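Side-chain contacts in beta-galacturonidase (PDB 6NCW), which probably hydrolyses terminal beta-linked galacturonic acid residues, as a family 2 glycoside hydrolase of a human gut bacterium: residues I35-P40 with E44-T49; I248-F253 with C323-I328; R412-I417 with Y447-N452. All coordinates share one frame; numbering follows the deposited sequence.

Interaction 1: residues I35-P40 with E44-T49; sequences IQAPVP and ENYPDT
Ala37 of strand 35-39 and Tyr46 of the following loop face each other, CA atoms 7.7 Å apart, and both CB atoms point into the gap. Three side chains of segment 35-40 approach the Tyr46 ring obliquely from the same side. Ala37 CB makes the closest of the carbon contacts, 3.4 Å from Tyr46 CE1. Ile35 reaches the ring with its far methyl, CD1 to Tyr46 CD1 being 4.1 Å; its chi1 of 69° sets CG1, which carries that methyl, between the backbone N and carbonyl carbon. Across the ring, still on that side, Pro38 CD lies 3.7 Å from Tyr46 CE2. Strand 35-39 is an edge strand, within this chain, of an antiparallel sheet of the N-terminal domain, paired with strand 19-26, and the tyrosine lies against it from the loop leading to strand 55-63. Phe23 of strand 19-26 meets the Tyr46 ring edge-to-face, so the sheet contributes from two neighbouring strands. The phenol oxygen is hydrogen-bonded to Tyr58 OH. A backbone bond of 3.0 Å from Thr49 N to Tyr46 O closes a turn. Met298 of the second subunit packs on Tyr46 and its Gln294 on Pro38, placing this contact at a subunit interface.

Interaction 2: residues I248-F253 with C323-I328; sequences IDRVGF and CDEQGI
Arg250 meets Glu325 end-on, both terminal guanidinium nitrogens closing on the single oxygen OE1. The bond from Arg250 NH1 to Glu325 OE1 is the shorter and straighter, 2.8 Å with an N-H...O angle of 155°, against 3.1 Å from Arg250 NH2 to the same oxygen. OE1 lies in the guanidinium plane, yet the two flat groups stand 89° apart; consistent with this, the acceptor is used unevenly: NH2 takes its anti lone pair, whereas NH1 arrives well above the carboxylate plane. A bend at chi3 (-45°) turns the arginine tip to that oxygen. Glu325, with CG anti to its carbonyl carbon, runs straight beyond CG, and this length brings OE1 across to the arginine.

The salt bridge joins two domains: strand 245-251 belongs to the immunoglobulin-like beta-sandwich, helix 317-326 to the TIM barrel. The helix ends in a Schellman motif, with Gly327 at positive phi, two residues after the glutamate. A second, water-mediated link runs through water 1, which accepts from Arg250 NH2 at 2.6 Å and lies 2.8 Å from Asp324 OD2, to which it can donate. Thus NH2 serves both the glutamate and the water, each in the guanidinium plane, which would restrict rotation of the group. Asp324 has direct partners too, OD2 bonding His367 ND1 and OD1 bonding Ser369 OG. Glu325 OE1 also bonds Thr4 OG1, bringing the N-terminal segment to the same junction, while the backbone O of Glu325 accepts from Gln36 NE2 of the second subunit.

Interaction 3: residues R412-I417 with Y447-N452; sequences RFKTDI and YQWIQN
Lys414 lies flat on one face of the Trp449 indole, backbone and side chain together. Its CA is centred over the six-membered ring, 3.4 Å from the centroid and 6° off the ring normal, which makes a CH-pi contact. Farther along the indole the aliphatic chain takes over, with Lys414 CG 3.5 Å from Trp449 CG; toward the opposite end the carbonyl follows, Lys414 O being 3.4 Å from Trp449 CZ2. At the edge of the same ring, close to its plane, Asp416 O approaches Trp449 CH2 at 3.9 Å.

Trp449 reaches out from helix 439-453 with CG anti to the backbone N (chi1 174°), which carries the indole to the loop. Lys414 has a positive phi, 71°, in a turn closed by the bond from Thr415 N to Arg412 O, and in this conformation its CA, CB and carbonyl all meet the indole. Lys414 CG also lies over the rim of the Phe413 ring, and Phe413 stacks on Tyr442 of the helix. Asp416 points its carboxylate away from the indole: OD1 is hydrogen-bonded to Ser381 and Ser410, OD2 to Cys418 N, and these bonds fix the far end of the loop segment. Tyr427, on strand 425-428, touches both Trp449 and Asp416. The contact ties the loop after barrel strand 406-410 to a helix that follows the next strand of the TIM barrel.

The ammonium group of Lys414 leads off to a salt bridge with Glu445, one turn before Trp449. What the indole receives from Lys414 is thus C-H and peptide contact, dispersive with a probable electrostatic part from the CA hydrogen, while the lysine charge is answered separately by that carboxylate.

Overall arrangement
The three contacts are separate sites that follow one another along the chain. Interactions 1 and 2 both touch the second subunit and are complementary there: the Gln36 side chain of one subunit is hydrogen-bonded to the backbone O of Glu325 of the second subunit. Within one chain these two contacts come no nearer than about 17 Å between nearest atoms. Interaction 3 lies on the far side of the chain's centre from interaction 1, 47 Å centre to centre; no other subunit touches it. It is also nearest the active site, the side chain of Asp416 lying about 10 Å from that of the galacturonate-binding Asn377. Interactions 1 and 2 lie away from the sugar-binding residues.

Interaction 1: residues I35-P40 with E44-T49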
loop_
_atom_site.group_PDB
_atom_site.type_symbol
_atom_site.label_atom_id
_atom_site.label_comp_id
_atom_site.label_asym_id
_atom_site.label_seq_id
_atom_site.Cartn_x
_atom_site.Cartn_y
_atom_site.Cartn_z
ATOM N N ILE A 35 -26.315 0.503 22.307
ATOM C CA ILE A 35 -24.962 1.027 22.433
ATOM C C ILE A 35 -25.047 2.545 22.576
ATOM O O ILE A 35 -26.056 3.168 22.248
ATOM C CB ILE A 35 -24.056 0.613 21.246
ATOM C CG1 ILE A 35 -24.481 1.291 19.958
ATOM C CG2 ILE A 35 -24.141 -0.897 21.017
ATOM C CD1 ILE A 35 -23.366 2.037 19.257
ATOM N N GLN A 36 -23.978 3.144 23.094
ATOM C CA GLN A 36 -23.914 4.597 23.226
ATOM C C GLN A 36 -23.212 5.155 21.995
ATOM O O GLN A 36 -22.025 4.899 21.772
ATOM C CB GLN A 36 -23.204 4.990 24.517
ATOM C CG GLN A 36 -23.993 4.571 25.768
ATOM C CD GLN A 36 -23.197 4.771 27.034
ATOM O OE1 GLN A 36 -22.254 4.025 27.300
ATOM N NE2 GLN A 36 -23.544 5.807 27.805
ATOM N N ALA A 37 -23.947 5.906 21.198
ATOM C CA ALA A 37 -23.488 6.354 19.906
ATOM C C ALA A 37 -23.329 7.869 19.891
ATOM O O ALA A 37 -24.066 8.580 20.583
ATOM C CB ALA A 37 -24.472 5.932 18.811
ATOM N N PRO A 38 -22.372 8.397 19.125
ATOM C CA PRO A 38 -22.230 9.856 19.024
ATOM C C PRO A 38 -23.292 10.502 18.141
ATOM O O PRO A 38 -23.687 9.969 17.100
ATOM C CB PRO A 38 -20.836 10.027 18.412
ATOM C CG PRO A 38 -20.626 8.766 17.617
ATOM C CD PRO A 38 -21.285 7.676 18.432
ATOM N N VAL A 39 -23.737 11.685 18.557
ATOM C CA VAL A 39 -24.583 12.544 17.741
ATOM C C VAL A 39 -23.910 13.907 17.732
ATOM O O VAL A 39 -23.633 14.467 18.795
ATOM C CB VAL A 39 -26.021 12.649 18.282
ATOM C CG1 VAL A 39 -26.823 13.681 17.494
ATOM C CG2 VAL A 39 -26.730 11.282 18.226
ATOM N N PRO A 40 -23.577 14.486 16.557
ATOM C CA PRO A 40 -23.743 13.928 15.205
ATOM C C PRO A 40 -22.911 12.670 14.961
ATOM O O PRO A 40 -21.905 12.462 15.649
ATOM C CB PRO A 40 -23.256 15.059 14.285
ATOM C CG PRO A 40 -22.302 15.829 15.131
ATOM C CD PRO A 40 -22.878 15.783 16.529
ATOM N N GLU A 44 -22.735 3.912 9.972
ATOM C CA GLU A 44 -21.777 3.131 9.194
ATOM C C GLU A 44 -20.372 3.225 9.770
ATOM O O GLU A 44 -19.517 2.403 9.438
ATOM C CB GLU A 44 -21.773 3.572 7.727
ATOM C CG GLU A 44 -22.989 3.085 6.948
ATOM C CD GLU A 44 -24.163 4.057 7.011
ATOM O OE1 GLU A 44 -24.179 4.959 7.894
ATOM O OE2 GLU A 44 -25.073 3.929 6.160
ATOM N N ASN A 45 -20.128 4.185 10.641
ATOM C CA ASN A 45 -18.873 4.306 11.357
ATOM C C ASN A 45 -18.883 3.592 12.702
ATOM O O ASN A 45 -17.833 3.546 13.355
ATOM C CB ASN A 45 -18.559 5.793 11.541
ATOM C CG ASN A 45 -18.559 6.530 10.217
ATOM O OD1 ASN A 45 -19.185 7.576 10.076
ATOM N ND2 ASN A 45 -17.883 5.940 9.209
ATOM N N TYR A 46 -20.049 3.041 13.141
ATOM C CA TYR A 46 -19.936 2.279 14.388
ATOM C C TYR A 46 -19.606 0.830 14.056
ATOM O O TYR A 46 -20.150 0.281 13.093
ATOM C CB TYR A 46 -21.230 2.314 15.216
ATOM C CG TYR A 46 -21.972 3.627 15.268
ATOM C CD1 TYR A 46 -23.339 3.638 15.524
ATOM C CD2 TYR A 46 -21.323 4.861 15.095
ATOM C CE1 TYR A 46 -24.049 4.817 15.581
ATOM C CE2 TYR A 46 -22.038 6.071 15.156
ATOM C CZ TYR A 46 -23.403 6.027 15.405
ATOM O OH TYR A 46 -24.155 7.180 15.472
ATOM N N PRO A 47 -18.716 0.199 14.826
ATOM C CA PRO A 47 -18.268 -1.159 14.470
ATOM C C PRO A 47 -19.370 -2.157 14.099
ATOM O O PRO A 47 -19.198 -2.890 13.121
ATOM C CB PRO A 47 -17.504 -1.574 15.732
ATOM C CG PRO A 47 -16.852 -0.301 16.149
ATOM C CD PRO A 47 -17.911 0.762 15.926
ATOM N N ASP A 48 -20.496 -2.200 14.812
ATOM C CA ASP A 48 -21.487 -3.250 14.581
ATOM C C ASP A 48 -22.469 -2.925 13.460
ATOM O O ASP A 48 -23.289 -3.779 13.105
ATOM C CB ASP A 48 -22.254 -3.543 15.880
ATOM C CG ASP A 48 -21.322 -3.938 17.012
ATOM O OD1 ASP A 48 -20.667 -4.990 16.891
ATOM O OD2 ASP A 48 -21.203 -3.177 17.992
ATOM N N THR A 49 -22.399 -1.728 12.883
ATOM C CA THR A 49 -23.335 -1.340 11.840
ATOM C C THR A 49 -22.608 -0.767 10.614
ATOM O O THR A 49 -23.216 -0.065 9.808
ATOM C CB THR A 49 -24.365 -0.361 12.414
ATOM O OG1 THR A 49 -23.716 0.605 13.245
ATOM C CG2 THR A 49 -25.385 -1.097 13.297
#

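Interaction 2: residues I248-F253 with C323-I328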
loop_
_atom_site.group_PDB
_atom_site.type_symbol
_atom_site.label_atom_id
_atom_site.label_comp_id
_atom_site.label_asym_id
_atom_site.label_seq_id
_atom_site.Cartn_x
_atom_site.Cartn_y
_atom_site.Cartn_z
ATOM N N ILE A 248 -30.253 35.884 15.421
ATOM C CA ILE A 248 -29.009 36.507 14.984
ATOM C C ILE A 248 -28.459 35.696 13.813
ATOM O O ILE A 248 -28.404 34.464 13.883
ATOM C CB ILE A 248 -27.984 36.583 16.128
ATOM C CG1 ILE A 248 -28.615 37.230 17.375
ATOM C CG2 ILE A 248 -26.781 37.373 15.700
ATOM C CD1 ILE A 248 -27.725 37.176 18.620
ATOM N N ASP A 249 -28.062 36.384 12.738
ATOM C CA ASP A 249 -27.456 35.731 11.583
ATOM C C ASP A 249 -26.211 36.507 11.166
ATOM O O ASP A 249 -25.809 37.441 11.866
ATOM C CB ASP A 249 -28.469 35.622 10.436
ATOM C CG ASP A 249 -28.329 34.307 9.649
ATOM O OD1 ASP A 249 -27.184 33.944 9.274
ATOM O OD2 ASP A 249 -29.364 33.643 9.412
ATOM N N ARG A 250 -25.578 36.133 10.057
ATOM C CA ARG A 250 -24.421 36.866 9.546
ATOM C C ARG A 250 -24.595 37.181 8.071
ATOM O O ARG A 250 -25.106 36.357 7.309
ATOM C CB ARG A 250 -23.121 36.096 9.723
ATOM C CG ARG A 250 -22.444 36.332 11.039
ATOM C CD ARG A 250 -20.991 35.940 10.991
ATOM N NE ARG A 250 -20.828 34.643 10.338
ATOM C CZ ARG A 250 -19.783 33.841 10.516
ATOM N NH1 ARG A 250 -18.801 34.184 11.341
ATOM N NH2 ARG A 250 -19.724 32.694 9.868
ATOM N N VAL A 251 -24.134 38.363 7.668
ATOM C CA VAL A 251 -24.279 38.826 6.297
ATOM C C VAL A 251 -22.935 39.346 5.815
ATOM O O VAL A 251 -22.029 39.634 6.602
ATOM C CB VAL A 251 -25.366 39.925 6.142
ATOM C CG1 VAL A 251 -26.705 39.449 6.695
ATOM C CG2 VAL A 251 -24.929 41.209 6.818
ATOM N N GLY A 252 -22.811 39.408 4.498
ATOM C CA GLY A 252 -21.723 40.124 3.858
ATOM C C GLY A 252 -22.291 40.926 2.705
ATOM O O GLY A 252 -23.287 40.541 2.090
ATOM N N PHE A 253 -21.679 42.075 2.451
ATOM C CA PHE A 253 -22.136 42.998 1.408
ATOM C C PHE A 253 -21.362 42.687 0.129
ATOM O O PHE A 253 -20.228 43.138 -0.052
ATOM C CB PHE A 253 -21.941 44.456 1.841
ATOM C CG PHE A 253 -22.966 44.946 2.851
ATOM C CD1 PHE A 253 -24.067 45.691 2.442
ATOM C CD2 PHE A 253 -22.821 44.670 4.210
ATOM C CE1 PHE A 253 -25.014 46.142 3.370
ATOM C CE2 PHE A 253 -23.766 45.111 5.139
ATOM C CZ PHE A 253 -24.862 45.847 4.716
ATOM N N CYS A 323 -16.748 28.908 5.055
ATOM C CA CYS A 323 -16.472 29.487 3.742
ATOM C C CYS A 323 -16.716 30.998 3.753
ATOM O O CYS A 323 -15.924 31.753 3.176
ATOM C CB CYS A 323 -17.330 28.814 2.664
ATOM S SG CYS A 323 -16.963 27.032 2.332
ATOM N N ASP A 324 -17.815 31.444 4.391
ATOM C CA ASP A 324 -18.072 32.873 4.604
ATOM C C ASP A 324 -16.872 33.572 5.228
ATOM O O ASP A 324 -16.408 34.600 4.724
ATOM C CB ASP A 324 -19.292 33.070 5.510
ATOM C CG ASP A 324 -20.579 32.607 4.878
ATOM O OD1 ASP A 324 -20.632 32.481 3.633
ATOM O OD2 ASP A 324 -21.544 32.356 5.638
ATOM N N GLU A 325 -16.366 33.027 6.349
ATOM C CA GLU A 325 -15.249 33.632 7.074
ATOM C C GLU A 325 -13.944 33.630 6.289
ATOM O O GLU A 325 -13.078 34.462 6.571
ATOM C CB GLU A 325 -15.021 32.912 8.407
ATOM C CG GLU A 325 -16.148 33.138 9.386
ATOM C CD GLU A 325 -16.016 32.336 10.664
ATOM O OE1 GLU A 325 -17.064 31.995 11.246
ATOM O OE2 GLU A 325 -14.878 32.063 11.103
ATOM N N GLN A 326 -13.763 32.714 5.331
ATOM C CA GLN A 326 -12.491 32.623 4.624
ATOM C C GLN A 326 -12.568 33.105 3.179
ATOM O O GLN A 326 -11.561 33.070 2.472
ATOM C CB GLN A 326 -11.955 31.183 4.706
ATOM C CG GLN A 326 -11.522 30.831 6.144
ATOM C CD GLN A 326 -11.159 29.340 6.367
ATOM O OE1 GLN A 326 -9.991 28.981 6.407
ATOM N NE2 GLN A 326 -12.162 28.504 6.566
ATOM N N GLY A 327 -13.717 33.599 2.735
ATOM C CA GLY A 327 -13.805 34.166 1.402
ATOM C C GLY A 327 -13.842 33.135 0.302
ATOM O O GLY A 327 -13.382 33.408 -0.807
ATOM N N ILE A 328 -14.366 31.948 0.582
ATOM C CA ILE A 328 -14.434 30.866 -0.395
ATOM C C ILE A 328 -15.813 30.907 -1.046
ATOM O O ILE A 328 -16.825 30.908 -0.347
ATOM C CB ILE A 328 -14.157 29.508 0.279
ATOM C CG1 ILE A 328 -12.716 29.476 0.816
ATOM C CG2 ILE A 328 -14.396 28.352 -0.691
ATOM C CD1 ILE A 328 -12.406 28.319 1.745
HETATM O O HOH W 1 -21.905 32.837 8.396
HETATM O O HOH W 2 -24.321 33.745 6.925
#

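Interaction 3: residues R412-I417 with Y447-N452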
loop_
_atom_site.group_PDB
_atom_site.type_symbol
_atom_site.label_atom_id
_atom_site.label_comp_id
_atom_site.label_asym_id
_atom_site.label_seq_id
_atom_site.Cartn_x
_atom_site.Cartn_y
_atom_site.Cartn_z
ATOM N N ARG A 412 -25.558 16.278 -20.732
ATOM C CA ARG A 412 -26.265 15.997 -21.983
ATOM C C ARG A 412 -25.533 16.708 -23.119
ATOM O O ARG A 412 -25.913 17.787 -23.582
ATOM C CB ARG A 412 -27.728 16.424 -21.894
ATOM C CG ARG A 412 -28.576 15.582 -20.928
ATOM C CD ARG A 412 -28.144 14.103 -20.922
ATOM N NE ARG A 412 -29.145 13.230 -20.313
ATOM C CZ ARG A 412 -29.033 12.645 -19.121
ATOM N NH1 ARG A 412 -27.949 12.830 -18.379
ATOM N NH2 ARG A 412 -30.011 11.867 -18.672
ATOM N N PHE A 413 -24.456 16.070 -23.572
ATOM C CA PHE A 413 -23.519 16.640 -24.535
ATOM C C PHE A 413 -24.206 16.933 -25.868
ATOM O O PHE A 413 -24.430 16.020 -26.665
ATOM C CB PHE A 413 -22.343 15.670 -24.709
ATOM C CG PHE A 413 -21.173 16.231 -25.473
ATOM C CD1 PHE A 413 -20.983 15.914 -26.815
ATOM C CD2 PHE A 413 -20.234 17.030 -24.842
ATOM C CE1 PHE A 413 -19.895 16.404 -27.519
ATOM C CE2 PHE A 413 -19.142 17.520 -25.543
ATOM C CZ PHE A 413 -18.970 17.202 -26.882
ATOM N N LYS A 414 -24.570 18.201 -26.093
ATOM C CA LYS A 414 -25.173 18.697 -27.331
ATOM C C LYS A 414 -26.606 18.219 -27.537
ATOM O O LYS A 414 -27.114 18.248 -28.660
ATOM C CB LYS A 414 -24.306 18.344 -28.550
ATOM C CG LYS A 414 -22.931 19.032 -28.508
ATOM C CD LYS A 414 -21.917 18.415 -29.445
ATOM C CE LYS A 414 -22.530 17.749 -30.646
ATOM N NZ LYS A 414 -21.434 17.154 -31.453
ATOM N N THR A 415 -27.279 17.806 -26.461
ATOM C CA THR A 415 -28.660 17.354 -26.502
ATOM C C THR A 415 -29.503 17.968 -25.391
ATOM O O THR A 415 -30.697 17.662 -25.295
ATOM C CB THR A 415 -28.727 15.822 -26.395
ATOM O OG1 THR A 415 -28.262 15.412 -25.107
ATOM C CG2 THR A 415 -27.857 15.157 -27.463
ATOM N N ASP A 416 -28.911 18.806 -24.542
ATOM C CA ASP A 416 -29.639 19.482 -23.478
ATOM C C ASP A 416 -30.657 20.448 -24.079
ATOM O O ASP A 416 -30.303 21.277 -24.921
ATOM C CB ASP A 416 -28.645 20.237 -22.587
ATOM C CG ASP A 416 -29.215 20.577 -21.201
ATOM O OD1 ASP A 416 -28.612 20.146 -20.194
ATOM O OD2 ASP A 416 -30.244 21.292 -21.107
ATOM N N ILE A 417 -31.917 20.359 -23.649
ATOM C CA ILE A 417 -32.948 21.291 -24.116
ATOM C C ILE A 417 -33.349 22.286 -23.025
ATOM O O ILE A 417 -34.401 22.928 -23.128
ATOM C CB ILE A 417 -34.185 20.554 -24.667
ATOM C CG1 ILE A 417 -34.927 19.807 -23.559
ATOM C CG2 ILE A 417 -33.796 19.573 -25.769
ATOM C CD1 ILE A 417 -36.187 19.095 -24.026
ATOM N N TYR A 447 -18.369 23.929 -26.698
ATOM C CA TYR A 447 -18.597 25.365 -26.539
ATOM C C TYR A 447 -19.241 25.963 -27.784
ATOM O O TYR A 447 -20.215 26.720 -27.692
ATOM C CB TYR A 447 -17.291 26.092 -26.221
ATOM C CG TYR A 447 -17.558 27.529 -25.863
ATOM C CD1 TYR A 447 -18.160 27.858 -24.650
ATOM C CD2 TYR A 447 -17.271 28.557 -26.756
ATOM C CE1 TYR A 447 -18.433 29.166 -24.318
ATOM C CE2 TYR A 447 -17.545 29.876 -26.433
ATOM C CZ TYR A 447 -18.128 30.173 -25.218
ATOM O OH TYR A 447 -18.409 31.481 -24.897
ATOM N N GLN A 448 -18.716 25.616 -28.959
ATOM C CA GLN A 448 -19.275 26.107 -30.214
ATOM C C GLN A 448 -20.729 25.683 -30.380
ATOM O O GLN A 448 -21.576 26.494 -30.760
ATOM C CB GLN A 448 -18.420 25.616 -31.381
ATOM C CG GLN A 448 -17.648 26.713 -32.092
ATOM C CD GLN A 448 -16.615 27.404 -31.212
ATOM O OE1 GLN A 448 -15.543 26.850 -30.937
ATOM N NE2 GLN A 448 -16.924 28.633 -30.779
ATOM N N TRP A 449 -21.042 24.423 -30.082
ATOM C CA TRP A 449 -22.433 23.992 -30.132
ATOM C C TRP A 449 -23.311 24.830 -29.210
ATOM O O TRP A 449 -24.425 25.211 -29.588
ATOM C CB TRP A 449 -22.562 22.515 -29.759
ATOM C CG TRP A 449 -23.990 22.115 -29.680
ATOM C CD1 TRP A 449 -24.791 21.717 -30.715
ATOM C CD2 TRP A 449 -24.817 22.099 -28.504
ATOM N NE1 TRP A 449 -26.058 21.450 -30.256
ATOM C CE2 TRP A 449 -26.102 21.677 -28.903
ATOM C CE3 TRP A 449 -24.591 22.386 -27.155
ATOM C CZ2 TRP A 449 -27.154 21.533 -28.002
ATOM C CZ3 TRP A 449 -25.646 22.246 -26.258
ATOM C CH2 TRP A 449 -26.908 21.826 -26.685
ATOM N N ILE A 450 -22.846 25.105 -27.982
ATOM C CA ILE A 450 -23.646 25.923 -27.078
ATOM C C ILE A 450 -23.894 27.295 -27.691
ATOM O O ILE A 450 -25.018 27.806 -27.650
ATOM C CB ILE A 450 -22.978 26.038 -25.694
ATOM C CG1 ILE A 450 -23.058 24.714 -24.928
ATOM C CG2 ILE A 450 -23.651 27.101 -24.875
ATOM C CD1 ILE A 450 -22.112 24.666 -23.743
ATOM N N GLN A 451 -22.860 27.903 -28.298
ATOM C CA GLN A 451 -23.013 29.265 -28.809
ATOM C C GLN A 451 -23.813 29.328 -30.108
ATOM O O GLN A 451 -24.536 30.306 -30.327
ATOM C CB GLN A 451 -21.651 29.921 -29.026
ATOM C CG GLN A 451 -20.771 29.913 -27.821
ATOM C CD GLN A 451 -21.467 30.462 -26.595
ATOM O OE1 GLN A 451 -21.950 31.592 -26.598
ATOM N NE2 GLN A 451 -21.533 29.661 -25.543
ATOM N N ASN A 452 -23.705 28.321 -30.975
ATOM C CA ASN A 452 -24.369 28.346 -32.279
ATOM C C ASN A 452 -25.709 27.616 -32.318
ATOM O O ASN A 452 -26.516 27.907 -33.208
ATOM C CB ASN A 452 -23.476 27.720 -33.361
ATOM C CG ASN A 452 -22.118 28.383 -33.471
ATOM O OD1 ASN A 452 -21.963 29.565 -33.176
ATOM N ND2 ASN A 452 -21.122 27.618 -33.901
#